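Local coordinates for protein 3,4-dihydroxybenzoate decarboxylase (Enterobacter cloacae, PDB 5NY5) that decarboxylates 3,4-dihydroxybenzoate and can run in reverse to carboxylate catechols at the para position, as a prenylated-flavin-dependent enzyme of the UbiD family, at residues G37-I42 / P56-N61; R70-M75 / I316-V321; M210-A215 / A259-I264. All coordinates share one frame; numbering follows the deposited sequence.

Interaction 1: G37-I42 / P56-N61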
# COMPACT_ATOMS: atom_id res chain seq x y z
N GLY A 37 -1.03 45.17 9.85
CA GLY A 37 -1.09 45.15 8.40
C GLY A 37 0.14 45.76 7.76
O GLY A 37 0.59 45.32 6.70
N VAL A 38 0.71 46.79 8.40
CA VAL A 38 1.92 47.41 7.88
C VAL A 38 3.10 46.46 8.02
O VAL A 38 3.83 46.20 7.05
CB VAL A 38 2.19 48.75 8.60
CG1 VAL A 38 3.57 49.28 8.24
CG2 VAL A 38 1.12 49.76 8.24
N TYR A 39 3.32 45.93 9.22
CA TYR A 39 4.49 45.08 9.44
C TYR A 39 4.38 43.74 8.72
O TYR A 39 5.39 43.05 8.57
CB TYR A 39 4.71 44.85 10.93
CG TYR A 39 6.08 44.30 11.23
CD1 TYR A 39 7.22 44.94 10.77
CD2 TYR A 39 6.24 43.14 11.97
CE1 TYR A 39 8.48 44.45 11.04
CE2 TYR A 39 7.50 42.63 12.24
CZ TYR A 39 8.61 43.29 11.77
OH TYR A 39 9.87 42.80 12.03
N ARG A 40 3.18 43.36 8.28
CA ARG A 40 3.04 42.15 7.47
C ARG A 40 3.88 42.24 6.20
O ARG A 40 4.48 41.25 5.77
CB ARG A 40 1.58 41.91 7.12
CG ARG A 40 1.37 40.80 6.11
CD ARG A 40 0.55 41.28 4.94
NE ARG A 40 0.23 40.20 4.03
CZ ARG A 40 -0.82 40.20 3.21
NH1 ARG A 40 -1.04 39.17 2.41
NH2 ARG A 40 -1.65 41.23 3.20
N HIS A 41 3.95 43.43 5.60
CA HIS A 41 4.75 43.63 4.40
C HIS A 41 6.23 43.80 4.70
O HIS A 41 7.05 43.56 3.81
CB HIS A 41 4.26 44.87 3.63
CG HIS A 41 2.86 44.76 3.13
ND1 HIS A 41 2.54 44.10 1.96
CD2 HIS A 41 1.70 45.24 3.62
CE1 HIS A 41 1.23 44.18 1.76
NE2 HIS A 41 0.70 44.86 2.76
N ILE A 42 6.59 44.19 5.91
CA ILE A 42 7.94 44.63 6.22
C ILE A 42 8.76 43.54 6.90
O ILE A 42 9.91 43.30 6.53
CB ILE A 42 7.90 45.93 7.06
CG1 ILE A 42 7.46 47.10 6.17
CG2 ILE A 42 9.25 46.21 7.70
CD1 ILE A 42 7.17 48.37 6.91
N PRO A 56 13.75 44.27 9.14
CA PRO A 56 14.14 44.92 10.39
C PRO A 56 13.05 44.80 11.44
O PRO A 56 11.86 44.68 11.13
CB PRO A 56 14.33 46.38 9.97
CG PRO A 56 13.33 46.55 8.88
CD PRO A 56 13.29 45.24 8.13
N ALA A 57 13.48 44.81 12.69
CA ALA A 57 12.53 45.08 13.76
C ALA A 57 12.07 46.53 13.63
O ALA A 57 12.79 47.38 13.10
CB ALA A 57 13.16 44.83 15.12
N MSE A 58 10.86 46.80 14.10
CA MSE A 58 10.26 48.10 13.81
C MSE A 58 9.67 48.79 15.03
O MSE A 58 8.96 48.18 15.81
CB MSE A 58 9.19 47.94 12.74
CG MSE A 58 8.74 49.23 12.11
SE MSE A 58 7.82 48.90 10.43
CE MSE A 58 7.45 50.74 9.92
N MSE A 59 9.99 50.07 15.16
CA MSE A 59 9.44 50.90 16.22
C MSE A 59 8.47 51.92 15.65
O MSE A 59 8.84 52.72 14.79
CB MSE A 59 10.56 51.61 16.98
CG MSE A 59 10.07 52.52 18.10
SE MSE A 59 9.61 51.53 19.71
CE MSE A 59 11.41 50.97 20.21
N PHE A 60 7.23 51.89 16.12
CA PHE A 60 6.21 52.84 15.70
C PHE A 60 6.12 53.91 16.78
O PHE A 60 5.51 53.69 17.83
CB PHE A 60 4.88 52.14 15.47
CG PHE A 60 4.88 51.21 14.29
CD1 PHE A 60 4.35 51.61 13.07
CD2 PHE A 60 5.43 49.94 14.39
CE1 PHE A 60 4.35 50.76 11.98
CE2 PHE A 60 5.44 49.08 13.30
CZ PHE A 60 4.89 49.49 12.10
N ASN A 61 6.72 55.07 16.52
CA ASN A 61 6.79 56.15 17.50
C ASN A 61 5.51 56.97 17.57
O ASN A 61 5.29 57.66 18.58
CB ASN A 61 7.97 57.07 17.19
CG ASN A 61 9.31 56.46 17.55
OD1 ASN A 61 9.42 55.73 18.54
ND2 ASN A 61 10.33 56.74 16.75
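Tyr39 and Met58 lie alongside each other, running opposite ways, where helix 34-42 packs on strand 57-60. The two elements belong to a beta-alpha-beta unit formed by strand 22-25, helix 34-42 and strand 57-60, in the N-terminal part of this UbiD-family protein. The short helix and strand segments run nearly antiparallel, at 153°, with their axes 10.0 Å apart.

Met58 is a selenomethionine. Its chain is extended, with CG anti to the backbone N (chi1 -165°), and it reaches toward the helix. Its CB lies 3.9 Å from Tyr39 CE1. Further out, SE stands 5.2 Å from the centre of the Tyr39 ring. This is a Met-aromatic contact of oblique geometry. Ile42 crosses Met58 at about a right angle. Met58 SE lies 4.0 Å from Tyr39 CD1 and 3.6 Å from Ile42 CD1. The same Ile42 CD1 also touches Met58 CE, while CG2 of Ile42 meets the ring of Pro56 at CD, 4.2 Å away.

One turn back along the helix, Val38 brings CG1 to the edge of the Phe60 ring, near its plane, 4.1 Å from CZ. All the touching residues are buried. Trp486 of a second subunit packs on both Val38 and Met58, so the contact also lies near a subunit interface. Its one polar link across the segments is a hydrogen bond from Tyr39 OH to Pro56 O, 2.9 Å long, with the donor 35° out of the carbonyl plane.

Interaction 2: R70-M75 / I316-V321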
# COMPACT_ATOMS: atom_id res chain seq x y z
N ARG A 70 5.00 54.20 22.18
CA ARG A 70 5.75 53.70 21.03
C ARG A 70 5.75 52.18 21.09
O ARG A 70 6.09 51.60 22.12
CB ARG A 70 7.18 54.26 21.01
CG ARG A 70 7.90 54.23 22.34
CD ARG A 70 9.32 54.75 22.21
NE ARG A 70 10.04 54.71 23.47
CZ ARG A 70 11.32 55.02 23.62
NH1 ARG A 70 12.04 55.41 22.57
NH2 ARG A 70 11.89 54.95 24.81
N ILE A 71 5.36 51.55 19.98
CA ILE A 71 5.10 50.12 19.93
C ILE A 71 6.20 49.44 19.12
O ILE A 71 6.58 49.92 18.05
CB ILE A 71 3.71 49.82 19.34
CG1 ILE A 71 2.64 50.49 20.21
CG2 ILE A 71 3.48 48.33 19.24
CD1 ILE A 71 1.23 50.24 19.74
N LEU A 72 6.68 48.31 19.63
CA LEU A 72 7.82 47.61 19.07
C LEU A 72 7.41 46.21 18.62
O LEU A 72 6.80 45.47 19.40
CB LEU A 72 8.94 47.52 20.10
CG LEU A 72 10.23 46.88 19.64
CD1 LEU A 72 10.80 47.67 18.47
CD2 LEU A 72 11.19 46.85 20.80
N VAL A 73 7.75 45.85 17.38
CA VAL A 73 7.43 44.54 16.83
C VAL A 73 8.61 44.03 16.03
O VAL A 73 9.40 44.80 15.48
CB VAL A 73 6.16 44.57 15.94
CG1 VAL A 73 4.93 44.92 16.75
CG2 VAL A 73 6.35 45.53 14.79
N GLY A 74 8.72 42.71 15.96
CA GLY A 74 9.68 42.05 15.08
C GLY A 74 11.06 41.83 15.65
O GLY A 74 11.97 41.51 14.89
N MSE A 75 11.23 41.97 16.96
CA MSE A 75 12.56 41.89 17.56
C MSE A 75 13.21 40.53 17.33
O MSE A 75 14.40 40.45 17.02
CB MSE A 75 12.48 42.20 19.06
CG MSE A 75 13.81 42.56 19.72
SE MSE A 75 14.74 44.12 18.97
CE MSE A 75 13.24 45.23 18.58
N ILE A 316 8.55 51.36 26.22
CA ILE A 316 8.34 50.72 24.93
C ILE A 316 7.40 49.54 25.11
O ILE A 316 7.60 48.71 26.00
CB ILE A 316 9.68 50.27 24.33
CG1 ILE A 316 10.60 51.47 24.11
CG2 ILE A 316 9.46 49.52 23.04
CD1 ILE A 316 12.02 51.09 23.77
N LEU A 317 6.36 49.47 24.28
CA LEU A 317 5.46 48.33 24.27
C LEU A 317 5.94 47.35 23.20
O LEU A 317 5.90 47.65 22.01
CB LEU A 317 4.02 48.77 24.00
CG LEU A 317 2.98 47.66 24.00
CD1 LEU A 317 3.09 46.83 25.27
CD2 LEU A 317 1.58 48.23 23.87
N GLN A 318 6.41 46.18 23.64
CA GLN A 318 6.92 45.15 22.74
C GLN A 318 5.88 44.05 22.56
O GLN A 318 5.30 43.57 23.54
CB GLN A 318 8.22 44.56 23.26
CG GLN A 318 8.79 43.45 22.40
CD GLN A 318 10.10 42.91 22.91
OE1 GLN A 318 10.48 43.15 24.06
NE2 GLN A 318 10.81 42.17 22.06
N THR A 319 5.66 43.66 21.31
CA THR A 319 4.79 42.54 20.98
C THR A 319 5.28 41.94 19.67
O THR A 319 6.37 42.27 19.19
CB THR A 319 3.32 42.98 20.93
OG1 THR A 319 2.47 41.84 20.76
CG2 THR A 319 3.09 43.95 19.78
N LEU A 320 4.48 41.05 19.08
CA LEU A 320 4.83 40.43 17.81
C LEU A 320 3.68 40.60 16.83
O LEU A 320 2.58 41.01 17.19
CB LEU A 320 5.18 38.94 17.99
CG LEU A 320 4.25 38.01 18.79
CD1 LEU A 320 2.97 37.68 18.04
CD2 LEU A 320 4.99 36.74 19.18
N VAL A 321 3.97 40.27 15.57
CA VAL A 321 2.98 40.28 14.50
C VAL A 321 3.11 38.98 13.72
O VAL A 321 4.22 38.55 13.40
CB VAL A 321 3.18 41.49 13.56
CG1 VAL A 321 2.27 41.38 12.35
CG2 VAL A 321 2.92 42.79 14.30
O HOH W 1 8.84 41.81 19.19
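Leu72 is gripped by Leu317 and Thr319 through its backbone. Leu72 N donates to Leu317 O, and Thr319 N donates to Leu72 O at 2.9 Å. A third bond runs from Leu317 N to Arg70 O at 3.0 Å.

Side chains meet on both faces of the pairing. On the face of Leu72 and Ile316, CB of Leu72 packs 3.6 Å from CG2 of Ile316. Arg70 runs extended from CG to NE (chi3 -179°), and its NE comes 3.3 Å from Ile316 CG1, which lies over one face of the guanidinium. Ile316 CD1 is 3.9 Å above the guanidinium plane, offset toward the rim. The other face of the sheet holds Val73 and Thr319, side by side and pointing the same way, with CG1 of Val73 3.7 Å from CG2 of Thr319. Val321 CG2 also meets Val73 CG1.

These strands are parallel neighbours in a mixed four-stranded sheet. Strand 70-73 comes from the N-terminal region, and strand 316-319 from the Rift-related domain of the UbiD family. Beyond the strand, water 1 accepts from Met75 N and donates to Thr319 O. The carboxamide nitrogen NE2 of Gln318 lies 3.4 Å from CB of Met75, a selenomethionine.

Further out, strand 57-60 pairs with strand 70-73 from the other side. The Arg70 guanidinium is held by His314, whose backbone O accepts from NH2. Arg81 binds the carbonyl oxygens of Gly74 and Met75.

Interaction 3: M210-A215 / A259-I264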
# COMPACT_ATOMS: atom_id res chain seq x y z
N MSE A 210 7.05 42.69 30.21
CA MSE A 210 7.10 42.94 28.78
C MSE A 210 8.17 43.97 28.42
O MSE A 210 8.36 44.95 29.14
CB MSE A 210 5.73 43.39 28.27
CG MSE A 210 4.61 42.42 28.56
SE MSE A 210 2.86 43.06 28.00
CE MSE A 210 2.77 44.67 29.08
N GLY A 211 8.85 43.76 27.30
CA GLY A 211 9.93 44.63 26.89
C GLY A 211 11.23 44.24 27.55
O GLY A 211 11.68 44.90 28.49
N LEU A 212 11.86 43.17 27.07
CA LEU A 212 12.95 42.52 27.77
C LEU A 212 14.16 42.38 26.86
O LEU A 212 14.08 42.57 25.64
CB LEU A 212 12.54 41.14 28.28
CG LEU A 212 11.14 41.04 28.88
CD1 LEU A 212 10.77 39.58 29.10
CD2 LEU A 212 11.09 41.81 30.19
N ASP A 213 15.28 42.04 27.48
CA ASP A 213 16.43 41.53 26.75
C ASP A 213 15.99 40.33 25.92
O ASP A 213 15.35 39.41 26.45
CB ASP A 213 17.52 41.12 27.75
CG ASP A 213 18.85 40.79 27.08
OD1 ASP A 213 18.90 40.63 25.85
OD2 ASP A 213 19.86 40.67 27.81
N PRO A 214 16.27 40.31 24.61
CA PRO A 214 15.94 39.12 23.81
C PRO A 214 16.50 37.83 24.40
O PRO A 214 15.91 36.77 24.20
CB PRO A 214 16.57 39.44 22.45
CG PRO A 214 16.51 40.92 22.37
CD PRO A 214 16.73 41.43 23.77
N ALA A 215 17.62 37.91 25.12
CA ALA A 215 18.15 36.72 25.78
C ALA A 215 17.15 36.14 26.77
O ALA A 215 17.06 34.92 26.93
CB ALA A 215 19.46 37.06 26.49
N ALA A 259 13.41 43.51 36.73
CA ALA A 259 13.80 44.87 37.10
C ALA A 259 14.09 45.73 35.88
O ALA A 259 13.74 46.92 35.86
CB ALA A 259 15.01 44.83 38.03
N ARG A 260 14.71 45.16 34.86
CA ARG A 260 15.10 45.90 33.66
C ARG A 260 14.00 45.93 32.61
O ARG A 260 14.25 46.38 31.49
CB ARG A 260 16.37 45.30 33.06
CG ARG A 260 17.55 45.26 34.02
CD ARG A 260 18.08 46.65 34.29
NE ARG A 260 18.85 47.16 33.16
CZ ARG A 260 19.32 48.40 33.09
NH1 ARG A 260 19.10 49.26 34.07
NH2 ARG A 260 20.01 48.79 32.02
N ALA A 261 12.80 45.47 32.93
CA ALA A 261 11.74 45.39 31.95
C ALA A 261 11.23 46.77 31.57
O ALA A 261 11.48 47.77 32.25
CB ALA A 261 10.59 44.53 32.47
N GLU A 262 10.50 46.82 30.45
CA GLU A 262 9.90 48.08 30.01
C GLU A 262 8.56 48.33 30.70
O GLU A 262 8.33 49.41 31.23
CB GLU A 262 9.72 48.07 28.49
CG GLU A 262 11.01 48.25 27.71
CD GLU A 262 11.47 49.70 27.68
OE1 GLU A 262 10.60 50.60 27.68
OE2 GLU A 262 12.69 49.93 27.66
N ILE A 263 7.67 47.33 30.69
CA ILE A 263 6.34 47.45 31.28
C ILE A 263 6.07 46.23 32.14
O ILE A 263 6.45 45.11 31.78
CB ILE A 263 5.25 47.60 30.20
CG1 ILE A 263 5.58 48.76 29.25
CG2 ILE A 263 3.89 47.83 30.84
CD1 ILE A 263 4.52 49.03 28.23
N ILE A 264 5.42 46.44 33.28
CA ILE A 264 5.02 45.37 34.18
C ILE A 264 3.53 45.50 34.44
O ILE A 264 3.02 46.60 34.68
CB ILE A 264 5.79 45.43 35.52
CG1 ILE A 264 7.30 45.45 35.27
CG2 ILE A 264 5.41 44.24 36.40
CD1 ILE A 264 7.81 44.19 34.63
O HOH W 2 14.21 45.38 28.96
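Met210, a selenomethionine, lays its terminal CE against Ile263, 3.8 Å from CG2 and close to CB. The two side chains cross on the same face of the sheet. The Met210 chain bends at its last torsion (chi3 -60°), which places CE at this branch of Ile263.

Behind the side chains, the backbones of Met210 and Ile263 form an antiparallel hydrogen-bonded pair. Met210 N donates to Ile263 O, and Ile263 N donates back to Met210 O, each at 2.9 Å. Glu262 N makes a weak bond to the same Met210 O. Two residues, Glu262 and Ile263, stand opposite the single Met210, a classic beta bulge. It lies where strand 204-210 meets strand 263-269 in the antiparallel sheet of the Rift-related domain of the UbiD family.

The same Glu262 N-H, bent at 132°, also reaches Gly211 O, 3.0 Å away and on a lone pair in the carbonyl plane. Gly211 has a positive phi (84°), and its backbone packs against Glu262 CB and CG. Water 2 donates to Gly211 O and to Arg260 O, linking the two loops. Next along, Leu212 CD2 touches Ala261 CB at 3.6 Å.

While Glu262 CB and CG stay against Met210 O and Gly211 O, the carboxylate turns outward. It accepts from Ile316 N and forms a salt bridge with Arg9. The Leu212 side chain is about 7 Å from that of Ile169, which binds prenylated FMN in another structure of this enzyme; the cofactor is absent from this chain. Asp213 caps the following helix: its OD1 accepts from Ala215 N at 3.1 Å and also pairs with Arg241.

In the fold
All three contacts are buried; none is a surface contact. Interactions 1 and 2 share one mixed sheet. Its strands 57-60 and 70-73 are neighbours, joined by bonds such as Phe60 N to Ile71 O (2.8 Å). Interaction 1 is helix-on-sheet packing and mostly apolar. Interaction 2 is strand pairing between two family regions. Interaction 3 is mainly backbone bonding at the end of strand 204-210 and the start of strand 263-269, in a separate, antiparallel sheet. It is nested within the chain loop closed by interaction 2 and touches it where Gln318 OE1 packs on Gly211 CA (3.2 Å). Interactions 1 and 3 do not touch; their nearest atoms are about 8 Å apart.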